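Local coordinates for protein DNA-binding response regulator, merR family (Colwellia psychrerythraea, PDB 3CNB) that probably acts as a DNA-binding response regulator, the part described being its signal receiver domain, at residues A[12-17]-A[58-63]. Sequence-based numbering, arbitrary orientation.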
loop_
_atom_site.group_PDB
_atom_site.type_symbol
_atom_site.label_atom_id
_atom_site.label_comp_id
_atom_site.label_asym_id
_atom_site.label_seq_id
_atom_site.Cartn_x
_atom_site.Cartn_y
_atom_site.Cartn_z
ATOM N N LEU A 12 0.705 3.563 -5.805
ATOM C CA LEU A 12 0.762 4.658 -4.836
ATOM C C LEU A 12 1.249 4.155 -3.477
ATOM O O LEU A 12 0.653 3.245 -2.878
ATOM C CB LEU A 12 -0.635 5.312 -4.678
ATOM C CG LEU A 12 -0.930 6.733 -4.160
ATOM C CD1 LEU A 12 -2.031 6.679 -3.097
ATOM C CD2 LEU A 12 0.277 7.517 -3.649
ATOM N N ILE A 13 2.303 4.785 -2.974
ATOM C CA ILE A 13 2.869 4.458 -1.675
ATOM C C ILE A 13 2.476 5.524 -0.671
ATOM O O ILE A 13 2.809 6.694 -0.852
ATOM C CB ILE A 13 4.433 4.339 -1.728
ATOM C CG1 ILE A 13 4.859 3.164 -2.604
ATOM C CG2 ILE A 13 5.054 4.202 -0.316
ATOM C CD1 ILE A 13 6.257 3.340 -3.153
ATOM N N ILE A 14 1.787 5.121 0.369
ATOM C CA ILE A 14 1.428 5.971 1.463
ATOM C C ILE A 14 2.305 5.724 2.668
ATOM O O ILE A 14 2.165 4.751 3.334
ATOM C CB ILE A 14 -0.017 5.787 1.822
ATOM C CG1 ILE A 14 -0.914 6.223 0.680
ATOM C CG2 ILE A 14 -0.339 6.513 3.035
ATOM C CD1 ILE A 14 -2.237 5.681 0.679
ATOM N N GLU A 15 3.200 6.648 2.947
ATOM C CA GLU A 15 4.282 6.449 3.891
ATOM C C GLU A 15 4.991 7.745 4.320
ATOM O O GLU A 15 5.550 8.403 3.515
ATOM C CB GLU A 15 5.281 5.502 3.260
ATOM C CG GLU A 15 6.530 5.233 4.016
ATOM C CD GLU A 15 6.288 4.568 5.311
ATOM O OE1 GLU A 15 6.525 5.186 6.317
ATOM O OE2 GLU A 15 5.838 3.459 5.342
ATOM N N ASP A 16 4.999 8.083 5.596
ATOM C CA ASP A 16 5.665 9.303 6.032
ATOM C C ASP A 16 7.143 9.236 6.297
ATOM O O ASP A 16 7.772 10.243 6.397
ATOM C CB ASP A 16 4.926 10.097 7.119
ATOM C CG ASP A 16 4.590 9.282 8.311
ATOM O OD1 ASP A 16 4.970 8.128 8.314
ATOM O OD2 ASP A 16 3.959 9.757 9.232
ATOM N N ASP A 17 7.688 8.034 6.385
ATOM C CA ASP A 17 9.133 7.835 6.505
ATOM C C ASP A 17 9.756 7.996 5.122
ATOM O O ASP A 17 9.606 7.131 4.265
ATOM C CB ASP A 17 9.420 6.455 7.100
ATOM C CG ASP A 17 10.891 6.230 7.448
ATOM O OD1 ASP A 17 11.793 6.907 6.913
ATOM O OD2 ASP A 17 11.140 5.326 8.270
ATOM N N VAL A 58 -2.033 0.055 -3.902
ATOM C CA VAL A 58 -1.523 0.948 -2.839
ATOM C C VAL A 58 -0.842 0.221 -1.697
ATOM O O VAL A 58 -1.380 -0.738 -1.112
ATOM C CB VAL A 58 -2.517 2.074 -2.271
ATOM C CG1 VAL A 58 -3.625 2.461 -3.232
ATOM C CG2 VAL A 58 -3.017 1.795 -0.845
ATOM N N MET A 59 0.361 0.698 -1.403
ATOM C CA MET A 59 1.119 0.273 -0.253
ATOM C C MET A 59 0.772 1.243 0.867
ATOM O O MET A 59 1.070 2.435 0.790
ATOM C CB MET A 59 2.624 0.283 -0.566
ATOM C CG MET A 59 3.000 -0.445 -1.876
ATOM S SD MET A 59 2.985 -2.246 -1.764
ATOM C CE MET A 59 4.216 -2.497 -0.520
ATOM N N LEU A 60 0.154 0.712 1.908
ATOM C CA LEU A 60 -0.436 1.515 2.963
ATOM C C LEU A 60 0.257 1.326 4.318
ATOM O O LEU A 60 0.145 0.269 4.951
ATOM C CB LEU A 60 -1.931 1.161 3.070
ATOM C CG LEU A 60 -2.787 1.853 4.143
ATOM C CD1 LEU A 60 -2.971 3.315 3.811
ATOM C CD2 LEU A 60 -4.122 1.179 4.290
ATOM N N ASP A 61 0.965 2.352 4.776
ATOM C CA ASP A 61 1.545 2.321 6.112
ATOM C C ASP A 61 0.467 2.657 7.155
ATOM O O ASP A 61 -0.097 3.753 7.148
ATOM C CB ASP A 61 2.747 3.272 6.178
ATOM C CG ASP A 61 3.410 3.320 7.550
ATOM O OD1 ASP A 61 3.479 2.290 8.254
ATOM O OD2 ASP A 61 3.898 4.411 7.917
ATOM N N LEU A 62 0.197 1.704 8.047
ATOM C CA LEU A 62 -0.802 1.850 9.105
ATOM C C LEU A 62 -0.342 2.678 10.321
ATOM O O LEU A 62 -1.016 2.698 11.366
ATOM C CB LEU A 62 -1.259 0.470 9.603
ATOM C CG LEU A 62 -1.802 -0.589 8.660
ATOM C CD1 LEU A 62 -2.331 -1.796 9.445
ATOM C CD2 LEU A 62 -2.881 0.043 7.801
ATOM N N MET A 63 0.812 3.327 10.214
ATOM C CA MET A 63 1.334 4.094 11.333
ATOM C C MET A 63 1.737 5.480 10.884
ATOM O O MET A 63 2.526 6.151 11.562
ATOM C CB MET A 63 2.505 3.363 11.990
ATOM C CG MET A 63 2.106 2.062 12.682
ATOM S SD MET A 63 3.242 1.576 13.958
ATOM C CE MET A 63 4.818 1.923 13.164
#
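Ile14 and Leu60 lie side by side on one face of the sheet, their CD1 methyls 4.0 Å apart, and Met67 touches both. With CG1 of Ile14 anti to its own carbonyl carbon (chi1 -64°), the CD1 end also reaches CG2 of Val58. On the face turned to helix 18-31, Ile13 and Met59 run alongside each other, and Ile13 CG1 meets Met59 CG at 4.1 Å. Three backbone hydrogen bonds join the parallel strands: Met59 N to Leu12 O, Ile14 N to Met59 O at 2.8 Å and nearly straight (169°), and Asp61 N to Ile14 O. These are two neighbouring inner strands of the five-stranded parallel sheet of a CheY-like receiver domain, and their C-terminal ends carry an acidic cluster consistent with the phosphorylation site of receiver domains, Asp61 being the predicted aspartyl-phosphate position, unmodified here. There the side chains of Glu15 and Asp61 slant across one another with their carboxylate planes only 25° apart, bringing Glu15 OE1 within 3.2 Å of Asp61 OD2. Such proximity of like charges is probably offset by Lys113, which forms salt bridges with Glu15 OE2 and Asp61 OD1. Glu15 OE1 accepts Asp17 N at 3.1 Å through its anti lone pair, so both ends of this buried carboxylate are gripped. An alanine in place of Glu15 would probably deprive Lys113 of an acidic partner and leave Asp17 N without this acceptor. Farther out, Asp16 OD1 stands 3.9 Å from Asp61 OD2, the two carboxylates steeply inclined, while Asp16 OD2 accepts a hydrogen bond from Val65 N.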